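Protein HIRA (Homo sapiens, PDB 5YJE) cooperates with ASF1A as a histone chaperone in replication-independent chromatin assembly and represses histone gene transcription periodically during the cell cycle. Local coordinates at residues V64-T69 with T93-T98; L131-S136 with L148-T153. One frame throughout, in Å; residues are numbered along the deposited sequence.

How the contacts relate
This chain is the C-terminal part of HIRA. Contacts 1 and 2 follow one another along the chain, their centres about 19 Å apart. Contact 1 joins the four-stranded antiparallel sheet holding strand 60-71 to the first strand, 96-101, of the next such sheet. Contact 2 closes the open end of hairpin 135-141/144-149, which begins the third. The two meet directly: Thr98 CG2 lies 4.0 Å from Ile135 CG1, and Leu97 CD1 lies 4.2 Å from Ile135 CG2, an apolar junction between the second and third sheets. Near contact 1, Thr69 and Thr93 pack on Val264 and Leu222 of the second subunit; no other chain of the assembly touches contact 2.

Contact 1 (V64-T69 with T93-T98); sequences VENEVT and TSRILT
Asn66 grips the backbone of Ile96 with both ends of its amide. With CG anti to its own carbonyl carbon (chi1 -79°), the amide is carried across to strand 96-101. OD1 receives the N-H of Ile96 at 2.8 Å from Ile96 N, the donor lying above the carbonyl plane. ND2 gives a hydrogen to Ile96 O at 3.0 Å, tilted somewhat from the amide plane, and also bonds Gln47 O. Two bonds to one residue fix the rotation of the amide. On the buried side, Val64 CG1 and CG2 both lie against Ile96, CG1 coming 3.7 Å from Ile96 CB. On the other flank the extended chain of Glu67 brings OE2 to 3.3 Å from Arg95 CD. The salt bridge is long, 3.8 Å from Glu67 OE2 to Arg95 NH2, with the oxygen well out of the guanidinium plane. Arg95, bent at chi2 and chi3, has its stronger partner in Glu111. An alanine in place of Asn66 would probably leave the N-H and carbonyl of Ile96 without these mates at the start of strand 96-101. A side-chain amide stands in for backbone pairing between the two sheets, with Glu67 and Arg95 probably adding a weak, undirected attraction.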
loop_
_atom_site.group_PDB
_atom_site.type_symbol
_atom_site.label_atom_id
_atom_site.label_comp_id
_atom_site.label_asym_id
_atom_site.label_seq_id
_atom_site.Cartn_x
_atom_site.Cartn_y
_atom_site.Cartn_z
ATOM N N VAL B 64 35.392 -7.059 1.389
ATOM C CA VAL B 64 35.126 -5.818 2.083
ATOM C C VAL B 64 36.349 -5.484 2.912
ATOM O O VAL B 64 36.844 -6.334 3.656
ATOM C CB VAL B 64 33.894 -5.920 2.995
ATOM C CG1 VAL B 64 33.881 -4.746 3.959
ATOM C CG2 VAL B 64 32.624 -5.997 2.168
ATOM N N GLU B 65 36.842 -4.254 2.786
ATOM C CA GLU B 65 37.923 -3.792 3.646
ATOM C C GLU B 65 37.499 -2.449 4.214
ATOM O O GLU B 65 37.210 -1.511 3.467
ATOM C CB GLU B 65 39.255 -3.721 2.889
ATOM N N ASN B 66 37.402 -2.362 5.524
ATOM C CA ASN B 66 36.727 -1.227 6.124
ATOM C C ASN B 66 37.739 -0.182 6.568
ATOM O O ASN B 66 38.810 -0.517 7.085
ATOM C CB ASN B 66 35.845 -1.676 7.291
ATOM C CG ASN B 66 34.501 -2.275 6.817
ATOM O OD1 ASN B 66 33.845 -1.740 5.934
ATOM N ND2 ASN B 66 34.110 -3.384 7.409
ATOM N N GLU B 67 37.395 1.086 6.344
ATOM C CA GLU B 67 38.219 2.220 6.747
ATOM C C GLU B 67 39.677 2.035 6.324
ATOM O O GLU B 67 40.594 2.016 7.142
ATOM C CB GLU B 67 38.084 2.464 8.248
ATOM C CG GLU B 67 36.727 3.035 8.605
ATOM C CD GLU B 67 36.522 3.184 10.095
ATOM O OE1 GLU B 67 35.886 4.184 10.504
ATOM O OE2 GLU B 67 37.000 2.302 10.854
ATOM N N VAL B 68 39.875 1.899 5.010
ATOM C CA VAL B 68 41.211 1.691 4.463
ATOM C C VAL B 68 41.914 2.980 4.034
ATOM O O VAL B 68 43.137 2.963 3.817
ATOM C CB VAL B 68 41.165 0.737 3.261
ATOM C CG1 VAL B 68 40.602 -0.606 3.685
ATOM C CG2 VAL B 68 40.322 1.319 2.143
ATOM N N THR B 69 41.191 4.094 3.895
ATOM C CA THR B 69 41.838 5.359 3.579
ATOM C C THR B 69 40.907 6.502 3.949
ATOM O O THR B 69 39.713 6.308 4.206
ATOM C CB THR B 69 42.226 5.451 2.098
ATOM O OG1 THR B 69 43.134 6.537 1.930
ATOM C CG2 THR B 69 41.004 5.715 1.228
ATOM N N THR B 93 31.118 5.326 2.535
ATOM C CA THR B 93 31.591 6.240 3.569
ATOM C C THR B 93 31.309 5.744 4.978
ATOM O O THR B 93 31.466 6.519 5.925
ATOM C CB THR B 93 30.979 7.648 3.377
ATOM O OG1 THR B 93 29.547 7.583 3.422
ATOM C CG2 THR B 93 31.407 8.249 2.046
ATOM N N SER B 94 30.876 4.489 5.148
ATOM C CA SER B 94 30.748 3.897 6.476
ATOM C C SER B 94 31.135 2.426 6.410
ATOM O O SER B 94 31.200 1.826 5.333
ATOM C CB SER B 94 29.332 4.060 7.068
ATOM O OG SER B 94 28.351 3.625 6.164
ATOM N N ARG B 95 31.417 1.857 7.581
ATOM C CA ARG B 95 31.844 0.461 7.641
ATOM C C ARG B 95 30.746 -0.479 7.147
ATOM O O ARG B 95 29.581 -0.360 7.534
ATOM C CB ARG B 95 32.253 0.093 9.065
ATOM C CG ARG B 95 33.250 1.062 9.648
ATOM C CD ARG B 95 34.412 0.372 10.349
ATOM N NE ARG B 95 34.086 -0.195 11.655
ATOM C CZ ARG B 95 33.761 0.525 12.724
ATOM N NH1 ARG B 95 33.509 -0.075 13.880
ATOM N NH2 ARG B 95 33.666 1.844 12.634
ATOM N N ILE B 96 31.127 -1.405 6.278
ATOM C CA ILE B 96 30.230 -2.454 5.811
ATOM C C ILE B 96 30.193 -3.585 6.838
ATOM O O ILE B 96 31.232 -4.157 7.187
ATOM C CB ILE B 96 30.660 -2.967 4.431
ATOM C CG1 ILE B 96 30.621 -1.809 3.427
ATOM C CG2 ILE B 96 29.748 -4.125 3.986
ATOM C CD1 ILE B 96 31.456 -2.026 2.176
ATOM N N LEU B 97 28.987 -3.902 7.323
ATOM C CA LEU B 97 28.740 -4.939 8.319
ATOM C C LEU B 97 28.429 -6.282 7.678
ATOM O O LEU B 97 28.973 -7.310 8.097
ATOM C CB LEU B 97 27.594 -4.524 9.239
ATOM C CG LEU B 97 27.873 -3.346 10.160
ATOM C CD1 LEU B 97 26.612 -2.908 10.966
ATOM C CD2 LEU B 97 29.051 -3.719 11.083
ATOM N N THR B 98 27.563 -6.312 6.663
ATOM C CA THR B 98 27.354 -7.585 5.978
ATOM C C THR B 98 27.006 -7.289 4.532
ATOM O O THR B 98 26.885 -6.135 4.129
ATOM C CB THR B 98 26.275 -8.470 6.665
ATOM O OG1 THR B 98 26.158 -9.713 5.967
ATOM C CG2 THR B 98 24.874 -7.825 6.674
#

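Contact 2 (L131-S136 with L148-T153); sequences LPSPIS and LTAAAT
Ser133 and Thr149 meet closely where loop 131-134 passes the end of strand 144-149. With OG between its own backbone N and carbonyl carbon (chi1 72°), Ser133 turns the hydroxyl over the turn, where OG lies 3.0 Å from Thr149 CB. There it accepts the N-H of Ala151, with Ala151 N 3.2 Å from Ser133 OG and the bond nearly straight at 164°. A side-chain oxygen thus satisfies a turn N-H. Ala151 CB also lies against the hydroxyl.

One residue further on, backbone takes over. Ala150 N donates to Pro134 O at 2.8 Å, and Ser136 N to Leu148 O, also at 2.8 Å. The two bonds flank Ile135 and Thr149, an antiparallel non-hydrogen-bonded pair whose side chains diverge. Leu148 O is further covered by Ser136 CB and, more distantly, by Ile135 CD1. Ser136 OG, anti to its backbone N, is satisfied by Pro42 O, while Ala150 makes a backbone bond with Leu41, so residues 41-42, from much earlier in the chain, lie along this edge. Pro134 CD touches Ala150 CB loosely, and Pro132 CG lies 4.0 Å from Thr153 OG1.

Two bonds within 148-153 close the turn: Ala152 N donates to Thr149 O at 2.7 Å, and Thr149 N donates to Thr153 O at 2.9 Å. With Ala152 in the left-handed region, this is a type I turn followed by a G1 bulge, reversing the chain into strand 153-158. The whole is the start of a four-stranded antiparallel meander, strands 135-141, 144-149, 153-158 and 163-170, consistent with a blade of the beta-propeller clan to which this TUP1-like enhancer of split family belongs.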
loop_
_atom_site.group_PDB
_atom_site.type_symbol
_atom_site.label_atom_id
_atom_site.label_comp_id
_atom_site.label_asym_id
_atom_site.label_seq_id
_atom_site.Cartn_x
_atom_site.Cartn_y
_atom_site.Cartn_z
ATOM N N LEU B 131 17.467 2.103 7.352
ATOM C CA LEU B 131 16.707 1.013 7.935
ATOM C C LEU B 131 16.180 1.439 9.292
ATOM O O LEU B 131 16.791 2.273 9.968
ATOM C CB LEU B 131 17.582 -0.224 8.098
ATOM C CG LEU B 131 18.151 -0.905 6.853
ATOM C CD1 LEU B 131 19.218 -1.957 7.258
ATOM C CD2 LEU B 131 17.032 -1.541 6.031
ATOM N N PRO B 132 15.033 0.898 9.708
ATOM C CA PRO B 132 14.460 1.311 11.005
ATOM C C PRO B 132 15.293 0.883 12.209
ATOM O O PRO B 132 15.137 1.469 13.288
ATOM C CB PRO B 132 13.080 0.646 11.005
ATOM C CG PRO B 132 13.223 -0.526 10.037
ATOM C CD PRO B 132 14.140 -0.008 8.964
ATOM N N SER B 133 16.170 -0.102 12.053
ATOM C CA SER B 133 17.068 -0.544 13.110
ATOM C C SER B 133 18.261 -1.208 12.436
ATOM O O SER B 133 18.256 -1.384 11.209
ATOM C CB SER B 133 16.346 -1.502 14.092
ATOM O OG SER B 133 16.087 -2.764 13.534
ATOM N N PRO B 134 19.320 -1.558 13.193
ATOM C CA PRO B 134 20.520 -2.114 12.535
ATOM C C PRO B 134 20.232 -3.423 11.824
ATOM O O PRO B 134 19.349 -4.197 12.212
ATOM C CB PRO B 134 21.519 -2.319 13.685
ATOM C CG PRO B 134 21.092 -1.360 14.744
ATOM C CD PRO B 134 19.561 -1.294 14.625
ATOM N N ILE B 135 20.981 -3.647 10.747
ATOM C CA ILE B 135 20.873 -4.883 9.991
ATOM C C ILE B 135 21.213 -6.087 10.874
ATOM O O ILE B 135 22.003 -6.000 11.829
ATOM C CB ILE B 135 21.804 -4.841 8.765
ATOM C CG1 ILE B 135 21.480 -5.985 7.793
ATOM C CG2 ILE B 135 23.333 -4.834 9.229
ATOM C CD1 ILE B 135 20.083 -5.912 7.188
ATOM N N SER B 136 20.600 -7.221 10.547
ATOM C CA SER B 136 21.023 -8.525 11.042
ATOM C C SER B 136 21.460 -9.424 9.893
ATOM O O SER B 136 22.605 -9.867 9.877
ATOM C CB SER B 136 19.899 -9.188 11.872
ATOM O OG SER B 136 20.372 -10.367 12.522
ATOM N N LEU B 148 16.565 -8.257 7.179
ATOM C CA LEU B 148 16.042 -8.595 8.503
ATOM C C LEU B 148 16.826 -7.798 9.541
ATOM O O LEU B 148 18.054 -7.923 9.620
ATOM C CB LEU B 148 16.175 -10.097 8.788
ATOM C CG LEU B 148 15.026 -11.092 8.557
ATOM C CD1 LEU B 148 14.789 -11.392 7.090
ATOM C CD2 LEU B 148 15.322 -12.383 9.280
ATOM N N THR B 149 16.128 -7.005 10.344
ATOM C CA THR B 149 16.774 -6.069 11.248
ATOM C C THR B 149 16.804 -6.592 12.685
ATOM O O THR B 149 16.116 -7.548 13.057
ATOM C CB THR B 149 16.086 -4.697 11.201
ATOM O OG1 THR B 149 14.739 -4.808 11.685
ATOM C CG2 THR B 149 16.080 -4.138 9.786
ATOM N N ALA B 150 17.641 -5.939 13.502
ATOM C CA ALA B 150 17.764 -6.326 14.907
ATOM C C ALA B 150 16.417 -6.314 15.606
ATOM O O ALA B 150 16.134 -7.181 16.434
ATOM C CB ALA B 150 18.723 -5.398 15.656
ATOM N N ALA B 151 15.577 -5.338 15.290
ATOM C CA ALA B 151 14.265 -5.274 15.903
ATOM C C ALA B 151 13.360 -6.430 15.454
ATOM O O ALA B 151 12.233 -6.536 15.946
ATOM C CB ALA B 151 13.642 -3.908 15.606
ATOM N N ALA B 152 13.853 -7.286 14.553
ATOM C CA ALA B 152 13.101 -8.389 13.977
ATOM C C ALA B 152 11.975 -7.896 13.059
ATOM O O ALA B 152 10.857 -8.416 13.081
ATOM C CB ALA B 152 12.569 -9.325 15.062
ATOM N N THR B 153 12.271 -6.895 12.244
ATOM C CA THR B 153 11.443 -6.549 11.100
ATOM C C THR B 153 12.081 -7.071 9.819
ATOM O O THR B 153 13.296 -7.276 9.732
ATOM C CB THR B 153 11.239 -5.032 10.981
ATOM O OG1 THR B 153 12.507 -4.410 10.772
ATOM C CG2 THR B 153 10.590 -4.466 12.231
#